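Local coordinates for protein octaprenyl Pyrophosphate Synthase (Helicobacter pylori, PDB 3TC1) that probably condenses isopentenyl diphosphate units onto an allylic diphosphate in a magnesium-dependent reaction, building the C40 chain of octaprenyl diphosphate, at residues K12-I17 with E27-I32; K111-L116 with A126-V131. All blocks are in the same frame, centred on the assembly; numbering follows the deposited sequence.

Interaction 1 of 2, residues K12-I17 with E27-I32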
# COMPACT_ATOMS: atom_id res chain seq x y z
N LYS B 12 14.23 -4.33 -15.22
CA LYS B 12 13.55 -3.04 -15.08
C LYS B 12 13.12 -2.85 -13.63
O LYS B 12 13.23 -1.75 -13.08
CB LYS B 12 12.32 -2.97 -15.99
CG LYS B 12 12.63 -2.60 -17.43
CD LYS B 12 11.35 -2.42 -18.25
CE LYS B 12 11.65 -1.84 -19.63
NZ LYS B 12 12.21 -0.46 -19.53
N ILE B 13 12.63 -3.92 -13.02
CA ILE B 13 12.21 -3.88 -11.62
C ILE B 13 13.41 -3.47 -10.76
O ILE B 13 13.30 -2.62 -9.88
CB ILE B 13 11.70 -5.25 -11.15
CG1 ILE B 13 10.44 -5.64 -11.92
CG2 ILE B 13 11.41 -5.22 -9.65
CD1 ILE B 13 9.95 -7.06 -11.63
N ALA B 14 14.56 -4.09 -11.03
CA ALA B 14 15.78 -3.80 -10.28
C ALA B 14 16.20 -2.34 -10.48
O ALA B 14 16.67 -1.69 -9.55
CB ALA B 14 16.90 -4.73 -10.71
N SER B 15 16.06 -1.84 -11.70
CA SER B 15 16.42 -0.47 -11.99
C SER B 15 15.50 0.51 -11.26
O SER B 15 15.96 1.51 -10.72
CB SER B 15 16.34 -0.21 -13.50
OG SER B 15 17.28 -1.00 -14.19
N TRP B 16 14.20 0.20 -11.25
CA TRP B 16 13.23 1.06 -10.58
C TRP B 16 13.48 1.10 -9.07
O TRP B 16 13.28 2.13 -8.43
CB TRP B 16 11.81 0.58 -10.89
CG TRP B 16 11.35 0.90 -12.30
CD1 TRP B 16 12.10 1.45 -13.30
CD2 TRP B 16 10.04 0.71 -12.84
NE1 TRP B 16 11.34 1.62 -14.43
CE2 TRP B 16 10.07 1.17 -14.18
CE3 TRP B 16 8.84 0.20 -12.33
CZ2 TRP B 16 8.95 1.13 -15.02
CZ3 TRP B 16 7.72 0.16 -13.17
CH2 TRP B 16 7.79 0.62 -14.49
N ILE B 17 13.91 -0.02 -8.49
CA ILE B 17 14.20 -0.06 -7.06
C ILE B 17 15.43 0.81 -6.79
O ILE B 17 15.47 1.55 -5.81
CB ILE B 17 14.47 -1.51 -6.56
CG1 ILE B 17 13.16 -2.30 -6.55
CG2 ILE B 17 15.07 -1.48 -5.15
CD1 ILE B 17 12.11 -1.72 -5.63
N GLU B 27 18.41 -3.41 0.55
CA GLU B 27 18.58 -4.56 1.43
C GLU B 27 17.30 -5.40 1.48
O GLU B 27 17.35 -6.62 1.35
CB GLU B 27 18.95 -4.10 2.84
CG GLU B 27 19.40 -5.22 3.76
CD GLU B 27 19.62 -4.74 5.18
OE1 GLU B 27 20.30 -3.70 5.36
OE2 GLU B 27 19.13 -5.41 6.11
N LEU B 28 16.17 -4.74 1.68
CA LEU B 28 14.89 -5.44 1.73
C LEU B 28 14.61 -6.15 0.41
O LEU B 28 14.24 -7.33 0.40
CB LEU B 28 13.76 -4.45 2.02
CG LEU B 28 13.85 -3.62 3.31
CD1 LEU B 28 12.68 -2.66 3.39
CD2 LEU B 28 13.87 -4.55 4.51
N PHE B 29 14.80 -5.43 -0.69
CA PHE B 29 14.57 -5.99 -2.02
C PHE B 29 15.41 -7.24 -2.32
O PHE B 29 14.94 -8.15 -3.01
CB PHE B 29 14.86 -4.92 -3.09
CG PHE B 29 14.63 -5.41 -4.50
CD1 PHE B 29 13.36 -5.80 -4.92
CD2 PHE B 29 15.68 -5.48 -5.41
CE1 PHE B 29 13.14 -6.27 -6.22
CE2 PHE B 29 15.48 -5.94 -6.71
CZ PHE B 29 14.21 -6.34 -7.12
N SER B 30 16.64 -7.28 -1.82
CA SER B 30 17.52 -8.42 -2.06
C SER B 30 17.01 -9.73 -1.47
O SER B 30 17.47 -10.80 -1.85
CB SER B 30 18.93 -8.14 -1.52
OG SER B 30 18.95 -8.17 -0.10
N LYS B 31 16.06 -9.64 -0.54
CA LYS B 31 15.53 -10.85 0.08
C LYS B 31 14.27 -11.40 -0.56
O LYS B 31 13.73 -12.41 -0.11
CB LYS B 31 15.28 -10.61 1.57
CG LYS B 31 16.57 -10.56 2.38
CD LYS B 31 17.37 -11.84 2.19
CE LYS B 31 18.69 -11.79 2.93
NZ LYS B 31 19.55 -10.66 2.46
N ILE B 32 13.80 -10.73 -1.61
CA ILE B 32 12.62 -11.19 -2.32
C ILE B 32 13.13 -12.10 -3.43
O ILE B 32 14.07 -11.74 -4.15
CB ILE B 32 11.84 -10.02 -2.95
CG1 ILE B 32 11.44 -9.03 -1.86
CG2 ILE B 32 10.59 -10.55 -3.67
CD1 ILE B 32 10.72 -7.80 -2.38
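Phe29, in the segment Glu27-Ile32, reaches across to Ile13, Ala14 and Ile17 on one side of helix 3-18, and its side chain makes every contact across the pair. Ahead of it, Glu27 and Leu28 belong to the short helix 23-29 and turn to other neighbours: both pack on Phe96 of helix 92-116 and on Phe143 of the second subunit. At Phe29, CG anti to the backbone N (chi1 -179°) directs the ring toward helix 3-18. Ile17 lies under one face, its CG1 3.9 Å from the ring centroid and only 10° off the normal, a CH-pi contact; its CG2 branch meets the root of the ring, 4.0 Å from Phe29 CB. Farther out, Ile13 CG2 comes within 3.9 Å of Phe29 CZ, the two side chains crossing at about a right angle; Ala14 CA lies 4.2 Å from Phe29 CE2, and both it and Ile13 CG2 meet the ring obliquely. Past the ring, Ser30 folds its OG back onto Glu27 O at 2.7 Å, and the chain leaves through a type I turn from Phe29 to Ile32, in which Ile32 N bonds to Phe29 O. The arrangement is that of a helix-loop-helix unit formed by the first two helices, with one aromatic side chain packed between them, at the margin of the all-helical prenyl synthase fold.

Interaction 2 of 2, residues K111-L116 with A126-V131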
# COMPACT_ATOMS: atom_id res chain seq x y z
N LYS B 111 5.75 3.28 -6.30
CA LYS B 111 6.69 3.38 -7.41
C LYS B 111 5.98 2.90 -8.67
O LYS B 111 6.12 3.50 -9.74
CB LYS B 111 7.94 2.53 -7.16
CG LYS B 111 8.94 2.50 -8.33
CD LYS B 111 9.45 3.89 -8.73
CE LYS B 111 10.44 3.81 -9.89
NZ LYS B 111 10.90 5.14 -10.39
N ALA B 112 5.19 1.84 -8.54
CA ALA B 112 4.46 1.30 -9.67
C ALA B 112 3.43 2.29 -10.20
O ALA B 112 3.30 2.46 -11.41
CB ALA B 112 3.78 -0.01 -9.29
N PHE B 113 2.70 2.95 -9.30
CA PHE B 113 1.69 3.92 -9.72
C PHE B 113 2.34 5.15 -10.34
O PHE B 113 1.78 5.77 -11.25
CB PHE B 113 0.84 4.39 -8.54
CG PHE B 113 -0.35 5.23 -8.95
CD1 PHE B 113 -1.54 4.63 -9.37
CD2 PHE B 113 -0.27 6.62 -8.93
CE1 PHE B 113 -2.63 5.41 -9.76
CE2 PHE B 113 -1.36 7.40 -9.32
CZ PHE B 113 -2.54 6.80 -9.73
N PHE B 114 3.50 5.51 -9.82
CA PHE B 114 4.21 6.67 -10.34
C PHE B 114 4.49 6.45 -11.82
O PHE B 114 4.25 7.32 -12.65
CB PHE B 114 5.52 6.89 -9.58
CG PHE B 114 6.34 8.03 -10.12
CD1 PHE B 114 6.00 9.35 -9.84
CD2 PHE B 114 7.43 7.79 -10.96
CE1 PHE B 114 6.73 10.41 -10.38
CE2 PHE B 114 8.17 8.84 -11.51
CZ PHE B 114 7.81 10.15 -11.22
N GLU B 115 5.01 5.27 -12.14
CA GLU B 115 5.31 4.93 -13.52
C GLU B 115 4.02 4.76 -14.32
O GLU B 115 3.96 5.10 -15.51
CB GLU B 115 6.15 3.65 -13.57
CG GLU B 115 7.51 3.75 -12.90
CD GLU B 115 8.37 4.88 -13.45
OE1 GLU B 115 8.22 5.23 -14.64
OE2 GLU B 115 9.20 5.42 -12.69
N LEU B 116 2.99 4.24 -13.67
CA LEU B 116 1.69 4.00 -14.30
C LEU B 116 1.07 5.27 -14.89
O LEU B 116 0.42 5.23 -15.94
CB LEU B 116 0.72 3.37 -13.29
CG LEU B 116 -0.69 3.04 -13.77
CD1 LEU B 116 -0.64 2.08 -14.96
CD2 LEU B 116 -1.49 2.42 -12.62
N ALA B 126 -7.70 1.37 -15.18
CA ALA B 126 -7.97 -0.06 -15.18
C ALA B 126 -7.12 -0.75 -14.11
O ALA B 126 -7.63 -1.54 -13.31
CB ALA B 126 -7.68 -0.66 -16.55
N LEU B 127 -5.83 -0.44 -14.07
CA LEU B 127 -4.98 -1.07 -13.08
C LEU B 127 -5.17 -0.54 -11.66
O LEU B 127 -5.17 -1.33 -10.71
CB LEU B 127 -3.50 -0.96 -13.49
CG LEU B 127 -3.07 -1.84 -14.66
CD1 LEU B 127 -1.58 -1.68 -14.87
CD2 LEU B 127 -3.40 -3.30 -14.38
N SER B 128 -5.34 0.77 -11.50
CA SER B 128 -5.52 1.29 -10.14
C SER B 128 -6.84 0.76 -9.57
O SER B 128 -6.95 0.51 -8.37
CB SER B 128 -5.47 2.83 -10.11
OG SER B 128 -6.53 3.44 -10.81
N ASN B 129 -7.83 0.56 -10.43
CA ASN B 129 -9.11 0.04 -9.97
C ASN B 129 -8.94 -1.43 -9.57
O ASN B 129 -9.61 -1.91 -8.65
CB ASN B 129 -10.17 0.15 -11.06
CG ASN B 129 -11.51 -0.45 -10.63
OD1 ASN B 129 -12.17 0.05 -9.72
ND2 ASN B 129 -11.90 -1.54 -11.29
N ALA B 130 -8.05 -2.13 -10.26
CA ALA B 130 -7.79 -3.53 -9.96
C ALA B 130 -7.12 -3.64 -8.60
O ALA B 130 -7.36 -4.58 -7.85
CB ALA B 130 -6.90 -4.15 -11.05
N VAL B 131 -6.25 -2.69 -8.28
CA VAL B 131 -5.58 -2.70 -6.98
C VAL B 131 -6.62 -2.43 -5.89
O VAL B 131 -6.52 -2.96 -4.78
CB VAL B 131 -4.45 -1.66 -6.90
CG1 VAL B 131 -3.84 -1.67 -5.49
CG2 VAL B 131 -3.36 -1.98 -7.92
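Helices 92-116 and 121-144 run nearly antiparallel here, their local axes 157° apart in direction and 11.3 Å from each other at closest approach, with Phe113 set against Ser128 and Leu116 against Leu127. The axes are too far apart for backbones to touch, and the gap is bridged by side chains. Leu116 points at the partner helix; chi1 of -180° extends it away from its own backbone N and carries both methyls across: CD1 meets Leu127 CD1 at 3.9 Å, and CD2 sits beside the root of the same residue, 4.0 Å from Leu127 CB and 4.3 Å from Ser128 N. The two leucines cross obliquely, branch against branch. The CB of Phe113 does not point at the partner helix, yet the end of the ring comes nearer, and Ser128 CB lies at the ring edge, near its plane, 3.9 Å from Phe113 CE1. The hydroxyl of Ser128 takes no part in this edge contact; its OG bonds to Ala124 O one turn back and to Ser117 OG of the second subunit. Phe113 likewise stacks on Phe113 of that subunit, while Leu127 is covered by Leu62 of helix 53-80 and by Ser170 and Ser173 of helix 152-177. No hydrogen bond or salt bridge joins the two segments. The pair is therefore held by buried apolar packing, with the one polar side chain that touches satisfied elsewhere, and its Phe113-Ser128 side is shared with the dimer interface.

Interactions 1 and 2 follow one another along the chain, each joining two consecutive helices across a short connection, and their centres lie about 18 Å apart. They meet directly where Trp16 of helix 3-18 packs on helix 92-116: Trp16 CH2 is 3.5 Å from Glu115 CG, and Lys111 adds a cation-pi contact to the same indole. Lys111 is also salt-bridged to Glu115 on its own helix and to Glu19, just beyond the end of helix 3-18. Glu27 and Leu28, beside the Phe29 contact, pack on Phe143 of the second subunit, whereas Phe113 and Ser128 of interaction 2 themselves touch it, meeting Phe113, Ser128, Phe114 and Ser117 of that subunit.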